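PDB 3TFZ: cyclase from Streptomyces sp. R1128, which probably catalyses the regiospecific cyclisation and dehydration that forms an aromatic ring of a nascent polyketide in the R1128 pathway. Local coordinates for residues His9-Ala14 with Ala152-Ala157; Gly48-Arg53 with Arg69-Ala74; Leu83-Ile88 with Val115-Gly120; Gly94-Phe99 with Leu108-Asp113. All coordinates share one frame; numbering follows the deposited sequence.

Contact 1. Residues His9-Ala14 with Ala152-Ala157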
loop_
_atom_site.group_PDB
_atom_site.type_symbol
_atom_site.label_atom_id
_atom_site.label_comp_id
_atom_site.label_asym_id
_atom_site.label_seq_id
_atom_site.Cartn_x
_atom_site.Cartn_y
_atom_site.Cartn_z
ATOM N N HIS A 9 -1.518 3.824 -0.468
ATOM C CA HIS A 9 -0.236 3.147 -0.765
ATOM C C HIS A 9 0.398 2.835 0.588
ATOM O O HIS A 9 0.085 3.536 1.540
ATOM C CB HIS A 9 0.729 3.980 -1.605
ATOM C CG HIS A 9 0.257 4.245 -3.006
ATOM N ND1 HIS A 9 -0.749 5.152 -3.305
ATOM C CD2 HIS A 9 0.674 3.753 -4.195
ATOM C CE1 HIS A 9 -0.925 5.211 -4.614
ATOM N NE2 HIS A 9 -0.072 4.372 -5.174
ATOM N N THR A 10 1.293 1.843 0.643
ATOM C CA THR A 10 1.894 1.480 1.911
ATOM C C THR A 10 3.299 0.949 1.703
ATOM O O THR A 10 3.624 0.499 0.595
ATOM C CB THR A 10 0.956 0.476 2.755
ATOM O OG1 THR A 10 1.397 0.364 4.081
ATOM C CG2 THR A 10 0.763 -0.955 2.106
ATOM N N VAL A 11 4.067 0.970 2.800
ATOM C CA VAL A 11 5.444 0.425 2.949
ATOM C C VAL A 11 5.586 0.019 4.433
ATOM O O VAL A 11 4.841 0.548 5.299
ATOM C CB VAL A 11 6.341 1.586 2.483
ATOM C CG1 VAL A 11 6.854 2.662 3.546
ATOM C CG2 VAL A 11 6.915 1.444 1.040
ATOM N N THR A 12 6.448 -0.983 4.705
ATOM C CA THR A 12 6.749 -1.530 6.011
ATOM C C THR A 12 8.048 -0.885 6.348
ATOM O O THR A 12 8.996 -1.049 5.591
ATOM C CB THR A 12 6.899 -3.078 5.936
ATOM O OG1 THR A 12 5.636 -3.651 5.663
ATOM C CG2 THR A 12 7.263 -3.654 7.263
ATOM N N VAL A 13 8.125 -0.144 7.461
ATOM C CA VAL A 13 9.367 0.582 7.880
ATOM C C VAL A 13 10.116 -0.206 8.967
ATOM O O VAL A 13 9.520 -0.630 9.986
ATOM C CB VAL A 13 9.061 1.989 8.356
ATOM C CG1 VAL A 13 10.402 2.859 8.663
ATOM C CG2 VAL A 13 8.207 2.737 7.260
ATOM N N ALA A 14 11.411 -0.495 8.748
ATOM C CA ALA A 14 12.109 -1.268 9.776
ATOM C C ALA A 14 12.533 -0.257 10.877
ATOM O O ALA A 14 13.709 -0.006 11.026
ATOM C CB ALA A 14 13.343 -2.023 9.176
ATOM N N ALA A 152 10.849 8.143 1.106
ATOM C CA ALA A 152 11.576 9.243 1.784
ATOM C C ALA A 152 11.458 8.994 3.281
ATOM O O ALA A 152 12.469 9.001 3.998
ATOM C CB ALA A 152 10.962 10.551 1.439
ATOM N N VAL A 153 10.229 8.731 3.753
ATOM C CA VAL A 153 9.970 8.630 5.174
ATOM C C VAL A 153 10.656 7.366 5.757
ATOM O O VAL A 153 11.243 7.410 6.832
ATOM C CB VAL A 153 8.461 8.687 5.535
ATOM C CG1 VAL A 153 8.282 8.455 7.078
ATOM C CG2 VAL A 153 7.876 9.992 5.182
ATOM N N LEU A 154 10.537 6.247 5.030
ATOM C CA LEU A 154 11.131 4.980 5.393
ATOM C C LEU A 154 12.643 5.061 5.453
ATOM O O LEU A 154 13.202 4.640 6.468
ATOM C CB LEU A 154 10.641 3.911 4.406
ATOM C CG LEU A 154 11.248 2.612 3.803
ATOM C CD1 LEU A 154 12.818 2.287 3.829
ATOM C CD2 LEU A 154 10.352 1.381 3.859
ATOM N N GLY A 155 13.299 5.626 4.387
ATOM C CA GLY A 155 14.755 5.809 4.309
ATOM C C GLY A 155 15.217 6.606 5.552
ATOM O O GLY A 155 16.184 6.242 6.217
ATOM N N GLU A 156 14.491 7.656 5.864
ATOM C CA GLU A 156 14.822 8.546 6.965
ATOM C C GLU A 156 14.673 7.927 8.350
ATOM O O GLU A 156 15.504 8.159 9.256
ATOM C CB GLU A 156 13.996 9.826 6.875
ATOM C CG GLU A 156 14.282 10.812 8.015
ATOM C CD GLU A 156 15.712 11.331 8.095
ATOM O OE1 GLU A 156 16.510 11.206 7.138
ATOM O OE2 GLU A 156 16.062 11.907 9.153
ATOM N N ALA A 157 13.595 7.181 8.559
ATOM C CA ALA A 157 13.398 6.544 9.852
ATOM C C ALA A 157 14.472 5.464 10.065
ATOM O O ALA A 157 15.004 5.280 11.184
ATOM C CB ALA A 157 11.892 5.944 10.001
#
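Leu154 reaches from the long helix 131-164 onto the edge strand 5-13, part of the helix-grip (Bet v 1-like) fold in which a curved antiparallel sheet wraps around that helix. Its CD2 does most of the touching: the methyl sits 3.7 Å from Val11 CG1, the two side chains crossing obliquely, and comes within 3.3 Å of the backbone oxygen Thr12 O. Lower on the same side chain, Leu154 CB meets Val13 CG2 at 3.9 Å as the two residues slide past one another in opposite senses. Val13 carries its second methyl one helical turn on, where CG1 lies 3.7 Å from Ala157 CB. This fork follows from its torsion, which sets CG1 anti to the backbone N (chi1 -174°) and leaves CG2 beside that N. An alanine here would probably loosen the strand's hold on the helix, since both methyls that meet Leu154 and Ala157 would be gone. Strand and helix segments run almost parallel, their axes 3° apart and 8.7 Å at closest approach, so alternate strand residues Val11 and Val13 can both face the helix. Thr12 points away instead, and its OG1 is hydrogen-bonded to Arg97 and Glu8 of the second subunit. Around Leu154 the helix keeps its regular backbone bonds, among them Ala157 N to Val153 O at 2.9 Å.

Contact 2. Residues Gly48-Arg53 with Arg69-Ala74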
loop_
_atom_site.group_PDB
_atom_site.type_symbol
_atom_site.label_atom_id
_atom_site.label_comp_id
_atom_site.label_asym_id
_atom_site.label_seq_id
_atom_site.Cartn_x
_atom_site.Cartn_y
_atom_site.Cartn_z
ATOM N N GLY A 48 -1.366 20.602 18.107
ATOM C CA GLY A 48 -2.080 19.674 17.221
ATOM C C GLY A 48 -2.295 19.997 15.727
ATOM O O GLY A 48 -2.985 19.255 15.002
ATOM N N TYR A 49 -1.787 21.122 15.262
ATOM C CA TYR A 49 -2.004 21.537 13.887
ATOM C C TYR A 49 -0.796 22.358 13.383
ATOM O O TYR A 49 -0.141 23.040 14.178
ATOM C CB TYR A 49 -3.369 22.313 13.760
ATOM C CG TYR A 49 -3.292 23.782 14.245
ATOM C CD1 TYR A 49 -3.431 24.102 15.595
ATOM C CD2 TYR A 49 -3.075 24.829 13.339
ATOM C CE1 TYR A 49 -3.382 25.401 15.999
ATOM C CE2 TYR A 49 -3.023 26.113 13.743
ATOM C CZ TYR A 49 -3.158 26.402 15.068
ATOM O OH TYR A 49 -3.079 27.731 15.486
ATOM N N GLN A 50 -0.507 22.264 12.091
ATOM C CA GLN A 50 0.450 23.069 11.357
ATOM C C GLN A 50 -0.191 23.475 10.006
ATOM O O GLN A 50 -0.770 22.638 9.310
ATOM C CB GLN A 50 1.671 22.227 10.950
ATOM C CG GLN A 50 2.639 21.861 12.051
ATOM C CD GLN A 50 3.455 20.665 11.727
ATOM O OE1 GLN A 50 3.167 19.997 10.722
ATOM N NE2 GLN A 50 4.499 20.361 12.565
ATOM N N VAL A 51 -0.085 24.764 9.644
ATOM C CA VAL A 51 -0.394 25.172 8.293
ATOM C C VAL A 51 0.933 25.498 7.619
ATOM O O VAL A 51 1.782 26.284 8.117
ATOM C CB VAL A 51 -1.413 26.371 8.207
ATOM C CG1 VAL A 51 -1.778 26.705 6.739
ATOM C CG2 VAL A 51 -2.668 26.092 8.990
ATOM N N VAL A 52 1.075 24.988 6.410
ATOM C CA VAL A 52 2.423 24.880 5.869
ATOM C C VAL A 52 2.409 25.167 4.375
ATOM O O VAL A 52 1.645 24.595 3.609
ATOM C CB VAL A 52 3.120 23.469 6.321
ATOM C CG1 VAL A 52 3.149 22.532 5.227
ATOM C CG2 VAL A 52 4.491 23.637 6.721
ATOM N N ARG A 53 3.282 26.068 3.980
ATOM C CA ARG A 53 3.535 26.345 2.580
ATOM C C ARG A 53 4.701 25.486 1.985
ATOM O O ARG A 53 5.731 25.401 2.562
ATOM C CB ARG A 53 3.782 27.825 2.441
ATOM C CG ARG A 53 4.279 28.223 1.130
ATOM C CD ARG A 53 3.456 27.568 0.152
ATOM N NE ARG A 53 3.267 28.381 -1.058
ATOM C CZ ARG A 53 2.806 29.614 -1.054
ATOM N NH1 ARG A 53 2.639 30.199 0.129
ATOM N NH2 ARG A 53 2.601 30.265 -2.221
ATOM N N ARG A 69 -2.271 20.592 8.163
ATOM C CA ARG A 69 -1.989 19.249 8.803
ATOM C C ARG A 69 -2.528 19.194 10.206
ATOM O O ARG A 69 -2.158 20.050 11.034
ATOM C CB ARG A 69 -0.491 18.921 8.839
ATOM C CG ARG A 69 0.132 18.901 7.372
ATOM C CD ARG A 69 1.626 19.280 7.367
ATOM N NE ARG A 69 2.496 18.771 8.505
ATOM C CZ ARG A 69 3.103 17.578 8.536
ATOM N NH1 ARG A 69 2.962 16.725 7.511
ATOM N NH2 ARG A 69 3.860 17.245 9.589
ATOM N N ASP A 70 -3.413 18.232 10.468
ATOM C CA ASP A 70 -3.952 18.045 11.794
ATOM C C ASP A 70 -3.220 16.871 12.346
ATOM O O ASP A 70 -3.377 15.789 11.828
ATOM C CB ASP A 70 -5.460 17.812 11.742
ATOM C CG ASP A 70 -6.255 19.152 11.350
ATOM O OD1 ASP A 70 -5.961 20.245 11.967
ATOM O OD2 ASP A 70 -7.148 19.146 10.417
ATOM N N LEU A 71 -2.387 17.063 13.361
ATOM C CA LEU A 71 -1.508 16.009 13.823
ATOM C C LEU A 71 -2.086 15.331 15.085
ATOM O O LEU A 71 -2.503 16.014 16.002
ATOM C CB LEU A 71 -0.088 16.567 14.133
ATOM C CG LEU A 71 0.874 17.046 12.973
ATOM C CD1 LEU A 71 0.594 18.488 12.583
ATOM C CD2 LEU A 71 2.315 16.905 13.463
ATOM N N ASP A 72 -2.098 13.999 15.120
ATOM C CA ASP A 72 -2.745 13.261 16.214
ATOM C C ASP A 72 -1.807 12.126 16.594
ATOM O O ASP A 72 -1.888 11.005 16.040
ATOM C CB ASP A 72 -4.074 12.692 15.683
ATOM C CG ASP A 72 -4.930 12.077 16.765
ATOM O OD1 ASP A 72 -6.152 12.031 16.580
ATOM O OD2 ASP A 72 -4.414 11.645 17.787
ATOM N N PRO A 73 -0.830 12.444 17.455
ATOM C CA PRO A 73 0.172 11.461 17.824
ATOM C C PRO A 73 -0.419 10.247 18.570
ATOM O O PRO A 73 0.144 9.162 18.508
ATOM C CB PRO A 73 1.127 12.256 18.719
ATOM C CG PRO A 73 0.365 13.495 19.152
ATOM C CD PRO A 73 -0.580 13.790 18.068
ATOM N N ALA A 74 -1.561 10.388 19.237
ATOM C CA ALA A 74 -2.056 9.278 20.052
ATOM C C ALA A 74 -2.666 8.298 19.045
ATOM O O ALA A 74 -2.505 7.063 19.162
ATOM C CB ALA A 74 -3.060 9.752 21.089
#
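Gln50 leaves strand 49-58 with CG beside its backbone N and anti to the carbonyl carbon, and runs extended alongside Arg69 of the antiparallel strand 61-72. Its backbone belongs to a hydrogen-bonded pair with Arg69, Gln50 N giving to Arg69 O at 3.0 Å and Arg69 N to Gln50 O at 2.8 Å. Gln50 CG passes Leu71 CD1 at 4.0 Å, and Gln50 CD comes within 3.7 Å of the same methyl. At the tip, Gln50 OE1 takes Arg69 NE at 2.6 Å, nearly along its C=O axis and in the guanidinium plane, with a weak second bond from Arg69 NH2. The amide and guanidinium are almost coplanar, 16° apart, so the Gln50 carbonyl, with Tyr30 OH and Leu24 O, which Arg69 also binds, would hold the rotation of the arginine head, whose chain bends at chi3. Beyond, Leu71 N closes on Gly48 O at 2.8 Å; Gly48 backbone angles favour glycine. On the other face Tyr49 CB approaches Asp70 OD1 at 3.8 Å. Gln50 NE2 is bonded to Ala25 O, so this polar pair of the hairpin is tied to the C-terminal end of helix 17-25 and, through Tyr30, to helix 30-33, while Leu71 packs on Trp21.

Contact 3. Residues Leu83-Ile88 with Val115-Gly120; sequences LETAPI and VTRAAG
Two hydrogen bonds carry this contact, both given by Arg117 to carbonyls of the loop joining strands 77-82 and 89-100 of the helix-grip sheet. The loop segment begins at a classic beta bulge, where Leu83 and Glu84 both face Thr66. The backbone bond runs from Arg117 N to Ile88 O, 2.9 Å long, with the donor well above the carbonyl plane. The arginine side chain makes the other, Arg117 NE to Pro87 O at 3.1 Å and bent to 144° at the hydrogen; here too the donor stands out of the carbonyl plane. To get there the arginine sets CG anti to its own backbone N (chi1 -161°) and then bends at chi3, bringing the edge of the guanidinium to the loop carbonyls.

Weaker polar approaches surround these. Arg117 NH2 comes within 2.9 Å of Thr85 OG1, but the angle is poor, and that hydroxyl is hydrogen-bonded to Val89 O. Ala86 O lies at the guanidinium edge, 3.7 Å from Arg117 NH2. Ile88 O also receives a CA-H contact from Thr116 CA at 3.2 Å.

Apolar packing belongs to the surroundings: Ile88 turns away from Arg117 to rest on Met137 and Leu138 of helix 131-164, and Thr116 touches Ala134. At this surface the end of strand 105-116 is joined to the loop through neutral main-chain oxygens, and the positive charge of Arg117 would probably be eased by their dipoles without being neutralised.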
loop_
_atom_site.group_PDB
_atom_site.type_symbol
_atom_site.label_atom_id
_atom_site.label_comp_id
_atom_site.label_asym_id
_atom_site.label_seq_id
_atom_site.Cartn_x
_atom_site.Cartn_y
_atom_site.Cartn_z
ATOM N N LEU A 83 -5.155 23.897 1.158
ATOM C CA LEU A 83 -5.947 25.153 1.179
ATOM C C LEU A 83 -5.679 26.005 -0.057
ATOM O O LEU A 83 -6.424 26.932 -0.352
ATOM C CB LEU A 83 -5.635 26.000 2.425
ATOM C CG LEU A 83 -5.833 25.272 3.767
ATOM C CD1 LEU A 83 -5.602 26.240 4.946
ATOM C CD2 LEU A 83 -7.231 24.493 3.843
ATOM N N GLU A 84 -4.547 25.745 -0.701
ATOM C CA GLU A 84 -4.193 26.332 -1.963
ATOM C C GLU A 84 -3.526 25.152 -2.686
ATOM O O GLU A 84 -2.846 24.384 -2.059
ATOM C CB GLU A 84 -3.342 27.653 -1.776
ATOM C CG GLU A 84 -4.326 28.916 -1.456
ATOM C CD GLU A 84 -3.652 30.109 -0.823
ATOM O OE1 GLU A 84 -3.506 30.166 0.427
ATOM O OE2 GLU A 84 -3.279 31.020 -1.583
ATOM N N THR A 85 -3.795 24.981 -3.971
ATOM C CA THR A 85 -3.398 23.758 -4.661
ATOM C C THR A 85 -2.652 24.127 -5.975
ATOM O O THR A 85 -2.343 25.266 -6.197
ATOM C CB THR A 85 -4.623 22.830 -4.930
ATOM O OG1 THR A 85 -5.522 23.469 -5.833
ATOM C CG2 THR A 85 -5.424 22.608 -3.689
ATOM N N ALA A 86 -2.203 23.154 -6.725
ATOM C CA ALA A 86 -1.585 23.428 -8.026
ATOM C C ALA A 86 -2.717 23.658 -9.021
ATOM O O ALA A 86 -3.833 23.183 -8.776
ATOM C CB ALA A 86 -0.752 22.178 -8.468
ATOM N N PRO A 87 -2.448 24.371 -10.140
ATOM C CA PRO A 87 -3.569 24.742 -11.114
ATOM C C PRO A 87 -4.532 23.619 -11.593
ATOM O O PRO A 87 -5.692 23.889 -11.760
ATOM C CB PRO A 87 -2.864 25.411 -12.309
ATOM C CG PRO A 87 -1.534 25.924 -11.668
ATOM C CD PRO A 87 -1.147 24.938 -10.527
ATOM N N ILE A 88 -4.077 22.405 -11.790
ATOM C CA ILE A 88 -4.932 21.358 -12.329
ATOM C C ILE A 88 -5.693 20.662 -11.188
ATOM O O ILE A 88 -6.520 19.782 -11.425
ATOM C CB ILE A 88 -4.130 20.339 -13.177
ATOM C CG1 ILE A 88 -3.107 19.612 -12.260
ATOM C CG2 ILE A 88 -3.470 21.104 -14.422
ATOM C CD1 ILE A 88 -2.988 18.040 -12.492
ATOM N N VAL A 115 -9.449 15.390 -6.747
ATOM C CA VAL A 115 -10.164 15.554 -8.031
ATOM C C VAL A 115 -9.454 16.707 -8.809
ATOM O O VAL A 115 -8.927 17.672 -8.213
ATOM C CB VAL A 115 -11.713 15.762 -7.759
ATOM C CG1 VAL A 115 -11.970 17.086 -7.085
ATOM C CG2 VAL A 115 -12.591 15.643 -9.087
ATOM N N THR A 116 -9.435 16.643 -10.130
ATOM C CA THR A 116 -9.040 17.831 -10.969
ATOM C C THR A 116 -9.916 19.070 -10.843
ATOM O O THR A 116 -11.076 19.003 -10.487
ATOM C CB THR A 116 -9.007 17.491 -12.434
ATOM O OG1 THR A 116 -10.286 16.905 -12.764
ATOM C CG2 THR A 116 -7.914 16.509 -12.713
ATOM N N ARG A 117 -9.324 20.242 -11.139
ATOM C CA ARG A 117 -10.062 21.459 -11.057
ATOM C C ARG A 117 -11.191 21.432 -12.107
ATOM O O ARG A 117 -11.067 20.912 -13.200
ATOM C CB ARG A 117 -9.156 22.636 -11.279
ATOM C CG ARG A 117 -9.808 23.901 -10.739
ATOM C CD ARG A 117 -8.932 24.988 -10.744
ATOM N NE ARG A 117 -7.834 24.855 -9.779
ATOM C CZ ARG A 117 -7.846 25.381 -8.569
ATOM N NH1 ARG A 117 -8.898 26.086 -8.167
ATOM N NH2 ARG A 117 -6.791 25.218 -7.802
ATOM N N ALA A 118 -12.322 21.984 -11.762
ATOM C CA ALA A 118 -13.506 22.038 -12.637
ATOM C C ALA A 118 -13.198 22.838 -13.980
ATOM O O ALA A 118 -12.421 23.817 -13.947
ATOM C CB ALA A 118 -14.667 22.590 -11.753
ATOM N N ALA A 119 -13.651 22.361 -15.151
ATOM C CA ALA A 119 -13.410 23.015 -16.445
ATOM C C ALA A 119 -14.018 24.423 -16.358
ATOM O O ALA A 119 -15.027 24.629 -15.668
ATOM C CB ALA A 119 -14.091 22.192 -17.675
ATOM N N GLY A 120 -13.431 25.362 -17.088
ATOM C CA GLY A 120 -13.795 26.792 -17.022
ATOM C C GLY A 120 -14.669 27.020 -18.215
ATOM O O GLY A 120 -15.159 26.070 -18.816
#

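Contact 4. Residues Gly94-Phe99 with Leu108-Asp113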
loop_
_atom_site.group_PDB
_atom_site.type_symbol
_atom_site.label_atom_id
_atom_site.label_comp_id
_atom_site.label_asym_id
_atom_site.label_seq_id
_atom_site.Cartn_x
_atom_site.Cartn_y
_atom_site.Cartn_z
ATOM N N GLY A 94 -6.188 13.744 2.573
ATOM C CA GLY A 94 -5.778 12.393 2.896
ATOM C C GLY A 94 -5.264 12.259 4.325
ATOM O O GLY A 94 -5.453 13.143 5.179
ATOM N N GLU A 95 -4.585 11.136 4.591
ATOM C CA GLU A 95 -3.986 10.840 5.863
ATOM C C GLU A 95 -2.665 10.155 5.711
ATOM O O GLU A 95 -2.523 9.338 4.834
ATOM C CB GLU A 95 -4.947 9.900 6.702
ATOM C CG GLU A 95 -6.071 10.631 7.137
ATOM C CD GLU A 95 -7.016 9.850 8.091
ATOM O OE1 GLU A 95 -6.841 8.593 8.318
ATOM O OE2 GLU A 95 -7.982 10.508 8.578
ATOM N N TRP A 96 -1.741 10.424 6.638
ATOM C CA TRP A 96 -0.654 9.481 6.966
ATOM C C TRP A 96 -1.132 8.684 8.155
ATOM O O TRP A 96 -1.659 9.292 9.052
ATOM C CB TRP A 96 0.586 10.207 7.474
ATOM C CG TRP A 96 1.306 10.995 6.468
ATOM C CD1 TRP A 96 1.184 12.319 6.276
ATOM C CD2 TRP A 96 2.347 10.539 5.512
ATOM N NE1 TRP A 96 2.023 12.727 5.268
ATOM C CE2 TRP A 96 2.798 11.684 4.831
ATOM C CE3 TRP A 96 2.964 9.296 5.238
ATOM C CZ2 TRP A 96 3.840 11.653 3.836
ATOM C CZ3 TRP A 96 4.047 9.250 4.233
ATOM C CH2 TRP A 96 4.444 10.429 3.561
ATOM N N ARG A 97 -0.893 7.356 8.158
ATOM C CA ARG A 97 -1.207 6.472 9.242
ATOM C C ARG A 97 -0.014 5.499 9.439
ATOM O O ARG A 97 0.340 4.788 8.535
ATOM C CB ARG A 97 -2.432 5.637 8.904
ATOM C CG ARG A 97 -3.718 6.441 8.413
ATOM C CD ARG A 97 -4.647 5.484 7.615
ATOM N NE ARG A 97 -5.873 6.169 7.213
ATOM C CZ ARG A 97 -6.861 5.646 6.502
ATOM N NH1 ARG A 97 -6.807 4.392 6.100
ATOM N NH2 ARG A 97 -7.933 6.376 6.214
ATOM N N ALA A 98 0.513 5.409 10.675
ATOM C CA ALA A 98 1.607 4.583 11.090
ATOM C C ALA A 98 1.051 3.532 12.049
ATOM O O ALA A 98 0.580 3.904 13.053
ATOM C CB ALA A 98 2.619 5.437 11.835
ATOM N N PHE A 99 1.116 2.241 11.780
ATOM C CA PHE A 99 0.647 1.232 12.674
ATOM C C PHE A 99 1.856 0.464 13.261
ATOM O O PHE A 99 2.807 0.179 12.556
ATOM C CB PHE A 99 -0.231 0.281 11.924
ATOM C CG PHE A 99 -1.470 0.939 11.291
ATOM C CD1 PHE A 99 -2.659 0.941 11.955
ATOM C CD2 PHE A 99 -1.463 1.377 9.962
ATOM C CE1 PHE A 99 -3.759 1.514 11.379
ATOM C CE2 PHE A 99 -2.507 1.882 9.410
ATOM C CZ PHE A 99 -3.716 1.943 10.131
ATOM N N LEU A 108 3.414 1.741 7.318
ATOM C CA LEU A 108 3.258 3.159 6.980
ATOM C C LEU A 108 2.263 3.310 5.774
ATOM O O LEU A 108 2.459 2.755 4.704
ATOM C CB LEU A 108 4.646 3.855 6.683
ATOM C CG LEU A 108 4.512 5.367 6.384
ATOM C CD1 LEU A 108 3.946 6.209 7.614
ATOM C CD2 LEU A 108 5.849 5.957 6.005
ATOM N N VAL A 109 1.210 4.078 5.997
ATOM C CA VAL A 109 0.205 4.344 5.029
ATOM C C VAL A 109 -0.001 5.854 4.709
ATOM O O VAL A 109 -0.041 6.710 5.588
ATOM C CB VAL A 109 -1.155 3.718 5.473
ATOM C CG1 VAL A 109 -2.266 3.926 4.364
ATOM C CG2 VAL A 109 -0.965 2.218 5.734
ATOM N N LEU A 110 -0.194 6.106 3.405
ATOM C CA LEU A 110 -0.456 7.429 2.850
ATOM C C LEU A 110 -1.694 7.259 1.879
ATOM O O LEU A 110 -1.632 6.442 0.985
ATOM C CB LEU A 110 0.769 7.974 2.122
ATOM C CG LEU A 110 0.567 9.326 1.446
ATOM C CD1 LEU A 110 0.086 10.368 2.430
ATOM C CD2 LEU A 110 1.869 9.795 0.816
ATOM N N THR A 111 -2.784 8.035 2.156
ATOM C CA THR A 111 -4.006 8.108 1.342
ATOM C C THR A 111 -4.074 9.461 0.656
ATOM O O THR A 111 -3.429 10.455 1.052
ATOM C CB THR A 111 -5.371 7.829 2.093
ATOM O OG1 THR A 111 -5.674 8.923 2.890
ATOM C CG2 THR A 111 -5.355 6.601 3.038
ATOM N N HIS A 112 -4.826 9.450 -0.457
ATOM C CA HIS A 112 -5.100 10.676 -1.226
ATOM C C HIS A 112 -6.512 10.687 -1.647
ATOM O O HIS A 112 -6.925 9.727 -2.260
ATOM C CB HIS A 112 -4.258 10.773 -2.495
ATOM C CG HIS A 112 -2.820 11.036 -2.224
ATOM N ND1 HIS A 112 -1.910 10.028 -1.980
ATOM C CD2 HIS A 112 -2.104 12.183 -2.229
ATOM C CE1 HIS A 112 -0.709 10.541 -1.785
ATOM N NE2 HIS A 112 -0.788 11.846 -1.971
ATOM N N ASP A 113 -7.209 11.803 -1.395
ATOM C CA ASP A 113 -8.571 12.040 -1.890
ATOM C C ASP A 113 -8.406 13.286 -2.759
ATOM O O ASP A 113 -7.934 14.332 -2.264
ATOM C CB ASP A 113 -9.593 12.277 -0.736
ATOM C CG ASP A 113 -9.789 10.961 0.137
ATOM O OD1 ASP A 113 -10.277 9.975 -0.485
ATOM O OD2 ASP A 113 -9.371 10.893 1.349
#
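Strands 89-100 and 105-116 form a beta hairpin, and here its antiparallel partners carry an indole on one face and a guanidinium on the other. Trp96 and Leu110, a non-hydrogen-bonded pair, lie side by side: Leu110 CD1 sits 3.9 Å from the centroid of the six-membered ring, a CH-pi contact over the face, while Leu110 CD2 meets Trp96 CH2 at 3.8 Å. Leu108 CD1 touches Trp96 CE3 at 4.0 Å. In the helix-grip fold this face looks inward, and Trp96 also packs on Leu24 of helix 17-25 and Val153 of helix 131-164. An alanine in place of Trp96 would probably unsettle that packing, because Leu108 and Leu110 would lose the ring they lie against. On the other face, Arg97 and Val109 are joined by two 2.8 Å bonds, Arg97 N to Val109 O and Val109 N to Arg97 O. The extended Arg97 chain puts its guanidinium under Thr111 CG2, 3.9 Å from CZ, and Arg97 NE binds the anti lone pair of Glu95 OE1 at 2.8 Å in a salt bridge. Arg97 NH1 reaches Gln107 of the second subunit. Thr111 OG1 accepts Glu95 N at 3.0 Å, next to Gly94, where a CB would clash with Thr111 O.

All four contacts reach one antiparallel sheet. Contacts 1 and 4 adjoin, their centres 12 Å apart: Thr10 OG1 lies 2.7 Å from Leu108 O, and Val153 CG1 packs on Leu108 CD2 at 3.6 Å. Both also touch the second subunit. Contact 2 lies further across the sheet, its centre 14 Å from that of contact 4. The side chain of Arg69 is about 4 Å from a bound CXS, probably from the crystallisation liquor, and that of Leu110 about 5 Å from a bound CXS, consistent with contacts 2 and 4 both lining one pocket. Contact 3, whose centre is 29 Å from that of contact 1, lies at the far end of strand 105-116, just past contact 4 in sequence, with no other touch between them.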